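Local coordinates for cytosine-specific methyltransferase (Escherichia coli O157:H7 EDL933, PDB 3G7U), which probably transfers a methyl group from S-adenosyl-L-methionine to the C5 position of cytosine in DNA, as other C5-cytosine methyltransferases do, at residues R335-T339 and K340-F344; I32-H35 and A36-H40; D205-W208 and Q209-S212. All coordinates share one frame; numbering follows the deposited sequence.

Contact 1 of 3, residues R335-T339 and K340-F344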
ATOM      1  N   ARG A 335      -8.147  -9.163   0.044  1.00 21.01           N
ATOM      2  CA  ARG A 335      -8.198 -10.182  -0.990  1.00 21.05           C
ATOM      3  C   ARG A 335      -7.514  -9.685  -2.245  1.00 23.08           C
ATOM      4  O   ARG A 335      -7.828  -8.598  -2.723  1.00 24.54           O
ATOM      5  CB  ARG A 335      -9.647 -10.503  -1.314  1.00 21.25           C
ATOM      6  CG  ARG A 335      -9.807 -11.739  -2.204  1.00 22.08           C
ATOM      7  CD  ARG A 335     -11.299 -12.079  -2.344  1.00 23.60           C
ATOM      8  NE  ARG A 335     -11.482 -13.246  -3.199  1.00 27.50           N
ATOM      9  CZ  ARG A 335     -12.556 -14.034  -3.177  1.00 29.87           C
ATOM     10  NH1 ARG A 335     -13.535 -13.792  -2.304  1.00 25.75           N
ATOM     11  NH2 ARG A 335     -12.633 -15.094  -4.000  1.00 26.94           N
ATOM     12  N   PHE A 336      -6.581 -10.464  -2.778  1.00 17.90           N
ATOM     13  CA  PHE A 336      -5.844 -10.036  -3.988  1.00 21.49           C
ATOM     14  C   PHE A 336      -6.308 -10.826  -5.190  1.00 22.46           C
ATOM     15  O   PHE A 336      -7.107 -11.754  -5.058  1.00 22.63           O
ATOM     16  CB  PHE A 336      -4.332 -10.246  -3.802  1.00 22.16           C
ATOM     17  CG  PHE A 336      -3.764  -9.383  -2.738  1.00 22.92           C
ATOM     18  CD1 PHE A 336      -3.371  -8.093  -3.034  1.00 23.40           C
ATOM     19  CD2 PHE A 336      -3.719  -9.819  -1.406  1.00 21.96           C
ATOM     20  CE1 PHE A 336      -2.907  -7.240  -2.027  1.00 24.55           C
ATOM     21  CE2 PHE A 336      -3.251  -8.971  -0.378  1.00 22.27           C
ATOM     22  CZ  PHE A 336      -2.829  -7.688  -0.697  1.00 24.50           C
ATOM     23  N   HIS A 337      -5.811 -10.470  -6.377  1.00 21.19           N
ATOM     24  CA  HIS A 337      -6.084 -11.271  -7.562  1.00 23.94           C
ATOM     25  C   HIS A 337      -5.665 -12.719  -7.340  1.00 27.06           C
ATOM     26  O   HIS A 337      -4.675 -12.997  -6.643  1.00 32.06           O
ATOM     27  CB  HIS A 337      -5.327 -10.690  -8.763  1.00 24.30           C
ATOM     28  CG  HIS A 337      -5.836 -11.186 -10.087  1.00 30.44           C
ATOM     29  ND1 HIS A 337      -5.351 -12.330 -10.693  1.00 33.67           N
ATOM     30  CD2 HIS A 337      -6.791 -10.693 -10.916  1.00 32.58           C
ATOM     31  CE1 HIS A 337      -5.986 -12.522 -11.838  1.00 35.53           C
ATOM     32  NE2 HIS A 337      -6.874 -11.553 -11.992  1.00 34.29           N
ATOM     33  N   VAL A 338      -6.384 -13.635  -7.989  1.00 33.06           N
ATOM     34  CA  VAL A 338      -6.146 -15.082  -7.819  0.50 34.25           C
ATOM     35  C   VAL A 338      -4.761 -15.574  -8.261  1.00 35.22           C
ATOM     36  O   VAL A 338      -4.204 -16.510  -7.648  1.00 36.98           O
ATOM     37  CB  VAL A 338      -7.257 -15.967  -8.483  0.50 36.82           C
ATOM     38  CG1 VAL A 338      -8.557 -15.867  -7.714  0.50 38.97           C
ATOM     39  CG2 VAL A 338      -7.479 -15.603  -9.959  0.50 36.39           C
ATOM     40  N   THR A 339      -4.180 -14.954  -9.290  1.00 28.75           N
ATOM     41  CA  THR A 339      -2.917 -15.461  -9.832  1.00 32.30           C
ATOM     42  C   THR A 339      -1.765 -14.883  -9.046  1.00 36.75           C
ATOM     43  O   THR A 339      -1.875 -13.742  -8.569  1.00 37.85           O
ATOM     44  CB  THR A 339      -2.725 -15.030 -11.306  1.00 31.24           C
ATOM     45  OG1 THR A 339      -2.701 -13.601 -11.370  1.00 35.51           O
ATOM     46  CG2 THR A 339      -3.871 -15.551 -12.208  1.00 34.08           C
ATOM     47  N   LYS A 340      -0.682 -15.660  -8.922  1.00 32.63           N
ATOM     48  CA  LYS A 340       0.540 -15.222  -8.257  0.50 33.04           C
ATOM     49  C   LYS A 340       1.156 -14.035  -8.973  1.00 33.01           C
ATOM     50  O   LYS A 340       1.590 -13.089  -8.346  1.00 31.42           O
ATOM     51  CB  LYS A 340       1.559 -16.362  -8.199  0.50 33.00           C
ATOM     52  CG  LYS A 340       1.222 -17.423  -7.167  0.50 36.49           C
ATOM     53  CD  LYS A 340       2.251 -18.542  -7.180  0.50 36.80           C
ATOM     54  CE  LYS A 340       1.962 -19.551  -8.286  0.50 36.85           C
ATOM     55  NZ  LYS A 340       0.666 -20.258  -8.100  0.50 37.94           N
ATOM     56  N   TRP A 341       1.180 -14.115 -10.296  1.00 30.14           N
ATOM     57  CA  TRP A 341       1.725 -13.077 -11.140  1.00 33.17           C
ATOM     58  C   TRP A 341       1.128 -11.699 -10.791  1.00 30.11           C
ATOM     59  O   TRP A 341       1.857 -10.733 -10.546  1.00 29.30           O
ATOM     60  CB  TRP A 341       1.407 -13.426 -12.603  1.00 37.07           C
ATOM     61  CG  TRP A 341       1.650 -12.292 -13.488  1.00 45.36           C
ATOM     62  CD1 TRP A 341       0.725 -11.394 -13.959  1.00 49.78           C
ATOM     63  CD2 TRP A 341       2.913 -11.854 -13.962  1.00 48.61           C
ATOM     64  NE1 TRP A 341       1.344 -10.430 -14.711  1.00 50.55           N
ATOM     65  CE2 TRP A 341       2.688 -10.695 -14.740  1.00 48.69           C
ATOM     66  CE3 TRP A 341       4.223 -12.337 -13.820  1.00 52.71           C
ATOM     67  CZ2 TRP A 341       3.720 -10.008 -15.370  1.00 49.47           C
ATOM     68  CZ3 TRP A 341       5.251 -11.657 -14.449  1.00 50.13           C
ATOM     69  CH2 TRP A 341       4.994 -10.503 -15.220  1.00 50.05           C
ATOM     70  N   HIS A 342      -0.198 -11.623 -10.773  1.00 24.84           N
ATOM     71  CA  HIS A 342      -0.876 -10.346 -10.520  1.00 25.81           C
ATOM     72  C   HIS A 342      -0.807  -9.941  -9.068  1.00 24.61           C
ATOM     73  O   HIS A 342      -0.535  -8.793  -8.792  1.00 26.38           O
ATOM     74  CB  HIS A 342      -2.323 -10.363 -11.008  1.00 25.50           C
ATOM     75  CG  HIS A 342      -2.437 -10.293 -12.499  1.00 33.00           C
ATOM     76  ND1 HIS A 342      -1.923  -9.240 -13.228  1.00 38.42           N
ATOM     77  CD2 HIS A 342      -2.971 -11.153 -13.398  1.00 38.28           C
ATOM     78  CE1 HIS A 342      -2.146  -9.452 -14.514  1.00 40.50           C
ATOM     79  NE2 HIS A 342      -2.783 -10.604 -14.644  1.00 40.16           N
ATOM     80  N   SER A 343      -1.023 -10.881  -8.150  1.00 26.22           N
ATOM     81  CA  SER A 343      -1.049 -10.527  -6.734  0.50 22.88           C
ATOM     82  C   SER A 343       0.312  -9.982  -6.274  1.00 23.87           C
ATOM     83  O   SER A 343       0.359  -9.005  -5.542  1.00 22.34           O
ATOM     84  CB  SER A 343      -1.543 -11.709  -5.888  0.50 21.11           C
ATOM     85  OG  SER A 343      -0.725 -12.865  -6.086  0.50 17.26           O
ATOM     86  N   PHE A 344       1.423 -10.579  -6.737  1.00 21.30           N
ATOM     87  CA  PHE A 344       2.749 -10.093  -6.339  1.00 24.90           C
ATOM     88  C   PHE A 344       3.014  -8.678  -6.825  1.00 28.42           C
ATOM     89  O   PHE A 344       3.612  -7.864  -6.099  1.00 27.84           O
ATOM     90  CB  PHE A 344       3.852 -11.021  -6.848  1.00 24.54           C
ATOM     91  CG  PHE A 344       4.094 -12.210  -5.964  1.00 28.94           C
ATOM     92  CD1 PHE A 344       3.765 -13.484  -6.404  1.00 32.66           C
ATOM     93  CD2 PHE A 344       4.642 -12.057  -4.713  1.00 37.76           C
ATOM     94  CE1 PHE A 344       3.981 -14.586  -5.614  1.00 38.75           C
ATOM     95  CE2 PHE A 344       4.853 -13.169  -3.901  1.00 36.76           C
ATOM     96  CZ  PHE A 344       4.517 -14.419  -4.349  1.00 34.06           C
TER

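Contact 2 of 3, residues I32-H35 and A36-H40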
ATOM      1  N   ILE A  32      -6.030   3.313 -13.498  1.00 18.21           N
ATOM      2  CA  ILE A  32      -6.084   2.859 -14.900  1.00 22.39           C
ATOM      3  C   ILE A  32      -6.015   1.326 -15.084  1.00 21.74           C
ATOM      4  O   ILE A  32      -6.583   0.791 -16.016  1.00 22.37           O
ATOM      5  CB  ILE A  32      -5.026   3.617 -15.792  1.00 22.91           C
ATOM      6  CG1 ILE A  32      -5.328   3.517 -17.296  1.00 26.48           C
ATOM      7  CG2 ILE A  32      -3.589   3.106 -15.567  1.00 25.28           C
ATOM      8  CD1 ILE A  32      -6.738   3.996 -17.740  1.00 28.05           C
ATOM      9  N   ASP A  33      -5.335   0.597 -14.190  1.00 21.88           N
ATOM     10  CA  ASP A  33      -5.131  -0.813 -14.447  1.00 20.98           C
ATOM     11  C   ASP A  33      -6.366  -1.582 -14.045  1.00 22.55           C
ATOM     12  O   ASP A  33      -6.786  -1.515 -12.910  1.00 23.37           O
ATOM     13  CB  ASP A  33      -3.907  -1.317 -13.666  1.00 21.26           C
ATOM     14  CG  ASP A  33      -3.622  -2.775 -13.918  1.00 29.79           C
ATOM     15  OD1 ASP A  33      -2.857  -3.055 -14.854  1.00 28.74           O
ATOM     16  OD2 ASP A  33      -4.134  -3.633 -13.175  1.00 26.76           O
ATOM     17  N   GLN A  34      -6.910  -2.377 -14.965  1.00 23.65           N
ATOM     18  CA  GLN A  34      -8.135  -3.094 -14.729  1.00 22.10           C
ATOM     19  C   GLN A  34      -8.025  -4.089 -13.583  1.00 21.14           C
ATOM     20  O   GLN A  34      -8.902  -4.159 -12.756  1.00 24.33           O
ATOM     21  CB  GLN A  34      -8.565  -3.826 -16.004  1.00 28.63           C
ATOM     22  CG  GLN A  34      -9.845  -4.624 -15.841  1.00 41.64           C
ATOM     23  CD  GLN A  34     -10.036  -5.595 -16.986  1.00 53.61           C
ATOM     24  OE1 GLN A  34     -10.301  -5.185 -18.117  1.00 52.65           O
ATOM     25  NE2 GLN A  34      -9.868  -6.891 -16.707  1.00 57.10           N
ATOM     26  N   HIS A  35      -6.924  -4.831 -13.500  1.00 21.06           N
ATOM     27  CA  HIS A  35      -6.792  -5.774 -12.403  1.00 20.00           C
ATOM     28  C   HIS A  35      -6.676  -5.098 -11.023  1.00 15.63           C
ATOM     29  O   HIS A  35      -7.272  -5.564 -10.047  1.00 23.68           O
ATOM     30  CB  HIS A  35      -5.570  -6.667 -12.620  1.00 24.14           C
ATOM     31  CG  HIS A  35      -5.682  -7.520 -13.837  1.00 33.07           C
ATOM     32  ND1 HIS A  35      -6.584  -8.557 -13.932  1.00 40.12           N
ATOM     33  CD2 HIS A  35      -5.053  -7.456 -15.032  1.00 36.14           C
ATOM     34  CE1 HIS A  35      -6.482  -9.119 -15.121  1.00 40.71           C
ATOM     35  NE2 HIS A  35      -5.556  -8.473 -15.807  1.00 38.92           N
ATOM     36  N   ALA A  36      -5.876  -4.037 -10.966  1.00 19.64           N
ATOM     37  CA  ALA A  36      -5.688  -3.273  -9.746  1.00 18.09           C
ATOM     38  C   ALA A  36      -6.999  -2.671  -9.305  1.00 19.84           C
ATOM     39  O   ALA A  36      -7.396  -2.827  -8.153  1.00 17.84           O
ATOM     40  CB  ALA A  36      -4.648  -2.202  -9.942  1.00 17.86           C
ATOM     41  N   ILE A  37      -7.722  -2.018 -10.224  1.00 19.27           N
ATOM     42  CA  ILE A  37      -8.968  -1.400  -9.779  1.00 20.06           C
ATOM     43  C   ILE A  37     -10.077  -2.402  -9.463  1.00 20.28           C
ATOM     44  O   ILE A  37     -10.899  -2.159  -8.564  1.00 21.76           O
ATOM     45  CB  ILE A  37      -9.508  -0.309 -10.754  1.00 22.96           C
ATOM     46  CG1 ILE A  37     -10.410   0.671  -9.983  1.00 23.94           C
ATOM     47  CG2 ILE A  37     -10.214  -0.935 -11.982  1.00 25.47           C
ATOM     48  CD1 ILE A  37     -10.892   1.808 -10.825  1.00 22.77           C
ATOM     49  N   ASN A  38     -10.116  -3.542 -10.153  1.00 17.60           N
ATOM     50  CA  ASN A  38     -11.057  -4.572  -9.776  1.00 21.13           C
ATOM     51  C   ASN A  38     -10.745  -5.057  -8.380  1.00 22.78           C
ATOM     52  O   ASN A  38     -11.644  -5.292  -7.578  1.00 21.52           O
ATOM     53  CB  ASN A  38     -11.005  -5.737 -10.779  1.00 23.93           C
ATOM     54  CG  ASN A  38     -11.712  -5.401 -12.073  1.00 30.65           C
ATOM     55  OD1 ASN A  38     -12.433  -4.399 -12.155  1.00 34.88           O
ATOM     56  ND2 ASN A  38     -11.507  -6.229 -13.095  1.00 32.91           N
ATOM     57  N   THR A  39      -9.471  -5.211  -8.081  1.00 19.29           N
ATOM     58  CA  THR A  39      -9.124  -5.637  -6.711  1.00 19.33           C
ATOM     59  C   THR A  39      -9.476  -4.582  -5.650  1.00 23.02           C
ATOM     60  O   THR A  39      -9.936  -4.906  -4.541  1.00 20.76           O
ATOM     61  CB  THR A  39      -7.658  -6.090  -6.598  1.00 24.04           C
ATOM     62  OG1 THR A  39      -7.509  -7.260  -7.418  1.00 26.69           O
ATOM     63  CG2 THR A  39      -7.304  -6.413  -5.145  1.00 21.17           C
ATOM     64  N   HIS A  40      -9.300  -3.310  -6.013  1.00 17.56           N
ATOM     65  CA  HIS A  40      -9.666  -2.237  -5.110  1.00 19.75           C
ATOM     66  C   HIS A  40     -11.169  -2.368  -4.831  1.00 22.57           C
ATOM     67  O   HIS A  40     -11.593  -2.320  -3.651  1.00 21.57           O
ATOM     68  CB  HIS A  40      -9.312  -0.877  -5.716  1.00 14.74           C
ATOM     69  CG  HIS A  40      -9.334   0.234  -4.720  1.00 17.63           C
ATOM     70  ND1 HIS A  40     -10.521   0.758  -4.224  1.00 19.63           N
ATOM     71  CD2 HIS A  40      -8.336   0.954  -4.159  1.00 18.08           C
ATOM     72  CE1 HIS A  40     -10.240   1.716  -3.362  1.00 19.10           C
ATOM     73  NE2 HIS A  40      -8.926   1.875  -3.325  1.00 21.15           N
TER
HETATM   74  O   HOH W   1      -9.469  -8.405 -12.618  1.00 39.86           O

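Contact 3 of 3, residues D205-W208 and Q209-S212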
ATOM      1  N   ASP A 205      -0.056 -25.770  -1.628  1.00 21.18           N
ATOM      2  CA  ASP A 205      -0.236 -26.185  -3.013  1.00 23.08           C
ATOM      3  C   ASP A 205       0.788 -25.439  -3.870  1.00 27.73           C
ATOM      4  O   ASP A 205       0.616 -24.250  -4.164  1.00 34.56           O
ATOM      5  CB  ASP A 205      -1.646 -25.763  -3.479  1.00 22.88           C
ATOM      6  CG  ASP A 205      -1.921 -26.098  -4.943  1.00 29.19           C
ATOM      7  OD1 ASP A 205      -1.120 -26.776  -5.641  1.00 30.03           O
ATOM      8  OD2 ASP A 205      -3.000 -25.725  -5.393  1.00 28.22           O
ATOM      9  N   ALA A 206       1.794 -26.154  -4.304  1.00 29.23           N
ATOM     10  CA  ALA A 206       2.777 -25.624  -5.230  1.00 32.48           C
ATOM     11  C   ALA A 206       2.377 -25.955  -6.674  1.00 31.90           C
ATOM     12  O   ALA A 206       2.374 -27.115  -7.108  1.00 30.37           O
ATOM     13  CB  ALA A 206       4.158 -26.160  -4.880  1.00 28.70           C
ATOM     14  N   ASN A 207       1.981 -24.934  -7.398  1.00 33.63           N
ATOM     15  CA  ASN A 207       1.635 -25.073  -8.787  1.00 33.49           C
ATOM     16  C   ASN A 207       2.378 -24.082  -9.686  1.00 37.94           C
ATOM     17  O   ASN A 207       3.304 -23.430  -9.262  1.00 35.67           O
ATOM     18  CB  ASN A 207       0.143 -24.942  -8.968  1.00 34.34           C
ATOM     19  CG  ASN A 207      -0.390 -23.699  -8.367  1.00 42.28           C
ATOM     20  OD1 ASN A 207      -0.137 -22.625  -8.842  1.00 39.87           O
ATOM     21  ND2 ASN A 207      -1.099 -23.840  -7.300  1.00 43.04           N
ATOM     22  N   TRP A 208       1.954 -23.978 -10.932  1.00 37.44           N
ATOM     23  CA  TRP A 208       2.492 -22.963 -11.782  1.00 38.86           C
ATOM     24  C   TRP A 208       1.742 -21.644 -11.716  1.00 44.11           C
ATOM     25  O   TRP A 208       2.215 -20.730 -11.122  1.00 43.35           O
ATOM     26  CB  TRP A 208       2.756 -23.439 -13.210  1.00 38.42           C
ATOM     27  CG  TRP A 208       3.294 -22.362 -14.015  1.00 39.97           C
ATOM     28  CD1 TRP A 208       4.441 -21.724 -13.816  1.00 41.52           C
ATOM     29  CD2 TRP A 208       2.683 -21.746 -15.125  1.00 43.57           C
ATOM     30  NE1 TRP A 208       4.616 -20.748 -14.727  1.00 46.61           N
ATOM     31  CE2 TRP A 208       3.541 -20.742 -15.558  1.00 45.09           C
ATOM     32  CE3 TRP A 208       1.512 -21.969 -15.821  1.00 43.27           C
ATOM     33  CZ2 TRP A 208       3.263 -19.962 -16.627  1.00 43.89           C
ATOM     34  CZ3 TRP A 208       1.239 -21.192 -16.867  1.00 43.01           C
ATOM     35  CH2 TRP A 208       2.105 -20.197 -17.269  1.00 45.02           C
ATOM     36  N   GLN A 209       0.570 -21.539 -12.319  1.00 48.14           N
ATOM     37  CA  GLN A 209      -0.218 -20.303 -12.178  1.00 52.66           C
ATOM     38  C   GLN A 209      -1.714 -20.492 -11.998  1.00 55.82           C
ATOM     39  O   GLN A 209      -2.483 -19.752 -12.544  1.00 56.87           O
ATOM     40  CB  GLN A 209       0.036 -19.292 -13.296  1.00 54.52           C
ATOM     41  CG  GLN A 209       1.359 -18.531 -13.264  1.00 53.64           C
ATOM     42  CD  GLN A 209       1.382 -17.345 -12.318  1.00 54.97           C
ATOM     43  OE1 GLN A 209       0.372 -16.945 -11.793  1.00 50.85           O
ATOM     44  NE2 GLN A 209       2.555 -16.794 -12.103  1.00 50.55           N
ATOM     45  N   SER A 210      -2.117 -21.443 -11.180  1.00 58.06           N
ATOM     46  CA  SER A 210      -3.499 -21.886 -11.118  1.00 59.96           C
ATOM     47  C   SER A 210      -4.587 -20.824 -10.991  1.00 61.47           C
ATOM     48  O   SER A 210      -4.367 -19.756 -10.492  1.00 61.25           O
ATOM     49  CB  SER A 210      -3.666 -22.976 -10.086  1.00 62.20           C
ATOM     50  OG  SER A 210      -4.859 -22.847  -9.343  1.00 63.21           O
ATOM     51  N   ASP A 211      -5.775 -21.179 -11.453  1.00 63.02           N
ATOM     52  CA  ASP A 211      -6.847 -20.196 -11.644  0.50 62.24           C
ATOM     53  C   ASP A 211      -7.823 -20.106 -10.457  1.00 61.03           C
ATOM     54  O   ASP A 211      -8.748 -19.279 -10.472  1.00 62.27           O
ATOM     55  CB  ASP A 211      -7.600 -20.491 -12.953  0.50 61.94           C
ATOM     56  CG  ASP A 211      -8.191 -19.243 -13.597  0.50 61.44           C
ATOM     57  OD1 ASP A 211      -9.016 -19.406 -14.521  0.50 60.00           O
ATOM     58  OD2 ASP A 211      -7.842 -18.109 -13.189  0.50 60.12           O
ATOM     59  N   SER A 212      -7.592 -20.925  -9.425  1.00 56.33           N
ATOM     60  CA  SER A 212      -8.465 -21.001  -8.239  1.00 51.05           C
ATOM     61  C   SER A 212      -7.768 -20.516  -6.958  1.00 43.50           C
ATOM     62  O   SER A 212      -6.539 -20.521  -6.872  1.00 45.66           O
ATOM     63  CB  SER A 212      -8.990 -22.429  -8.072  1.00 54.50           C
ATOM     64  OG  SER A 212      -9.566 -22.904  -9.284  1.00 62.20           O
TER
HETATM   65  O   HOH W   2      -4.295 -25.826  -7.847  1.00 48.58           O

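Contact 1 of 3, residues R335-T339 and K340-F344
His342 turns the edge of its imidazole onto the face of His337, in an edge-to-face pair with ring centroids 4.8 Å apart and planes at 68°. The branch that touches is CD2 of His342, which lies above the His337 plane but toward the rim, 3.7 Å from His337 CE1. The two side chains run alongside each other in the same direction, and CB of His342 closes the base of the pair at 3.6 Å from His337 ND1. The other component of the cluster is Thr339. Its hydroxyl stands between the backbone N and the carbonyl carbon (chi1 61°), a rotation that places OG1 where it can accept from His342 N, at 3.2 Å, as the N-cap of helix 340-348. The same OG1 is 3.0 Å from His337 ND1, in a hydrogen bond whose donor is not settled, while Thr339 N donates to that ND1 almost straight although it arrives tilted out of the ring plane. Both contacts from Thr339 converge on ND1 and would restrain the turn of the His337 ring, and the capping hydroxyl also meets the edge of the His342 ring. Behind the cap, Thr339 O accepts from Ser343 N at 3.0 Å, the first full turn of the helix, and CB of Ser343 packs 3.8 Å from CB of Phe336. Beyond the two segments, His35 stacks on His342 and also meets His337. A threonine N-cap is a classic way to begin an alpha-helix; here its hydroxyl is also bonded to His337, two residues earlier, and in this methyltransferase it starts helix 340-348 after the loop that follows helix 321-328.

Contact 2 of 3, residues I32-H35 and A36-H40
Asp33 reaches forward to Ala36, its OD2 accepting from Ala36 N at 2.8 Å with an N-H...O angle of 163°. The carboxylate uses the anti lone pair of OD2, the one directed away from OD1. With CG anti to the backbone N (chi1 -179°), the acid bends over the opening turn, and the same oxygen rests 3.6 Å from the Ala36 methyl. The carbonyl of Asp33 joins in: its O accepts from Ile37 N at 2.9 Å, so side chain and backbone of one residue together serve two N-H groups of the first turn. One residue on, Asn38 N donates to Gln34 O, and CG of Gln34 packs 3.6 Å from ND2 of Asn38, the two amide planes being 30° apart. A water ties this flank together, accepting from Asn38 ND2 at 3.0 Å and bonded to His35 ND1 at 3.2 Å, with the direction of the second bond unsettled. It thus bridges side chains three residues apart on the helix surface.

Further out, Glu31 accepts from the backbone N of Asp33, the capping residue, and the hydroxyl of Thr39 is engaged by Gln346. Asp33 is thus a textbook aspartate N-cap, opening helix 34-43 in the beta-alpha-beta unit that leads from strand 25-30 to strand 48-50 of the Rossmann-like methyltransferase fold.

Contact 3 of 3, residues D205-W208 and Q209-S212
Gln209 lays its CG methylene over the face of the Trp208 indole, a CH-pi contact of 4.0 Å to the centroid of the six-membered ring and only 15° off its normal. Neighbours in sequence can meet in this way because a chi1 of -74° sets CG of the glutamine beside its backbone N and over the indole; the bend at chi2 then carries the amide past the ring, its plane almost perpendicular to the indole. The OE1 end makes a weak hydrogen bond to Trp341 N, near the start of helix 340-348. Ser210 comes next and carries the polar link back to the strand: its N donates to Asn207 OD1 at 3.3 Å, fairly straight at hydrogen (168°) yet arriving well above the carbonyl plane. A side-chain oxygen of residue i accepting from N of i+3 makes a turn here, leading the chain out of strand 205-207, which pairs in parallel with strand 256-258 in a small two-stranded sheet. That same OD1 also accepts from the amine of Lys340 in its given conformer, so one amide oxygen serves both Ser210 N and the Lys340 amine. CB of Ser210 packs 3.8 Å from Asn207 CG. A water that donates to Asp205 OD2 at 2.8 Å also lies within weak reach of Ser210 OG. At the far end, Ser212 N reaches back to Ser210 OG in a weak bond of 3.3 Å.

Along the chain contact 2 comes first, contact 3 second and contact 1 last, yet in space contact 1 lies between the others. Its centre is about 11 Å from that of each, whereas the centres of contacts 2 and 3 are about 21 Å apart. Contact 2 belongs to helix 34-43, beside the large mixed sheet; contact 3 lies nearer the surface, at the end of strand 205-207. The start of helix 340-348 and the loop before it touch both: His337 and His342 meet His35 of contact 2, while Lys340 meets Asn207, Trp208 and Gln209 of contact 3. A late piece of the sequence thus joins the Rossmann-like part to the region around residues 205-212.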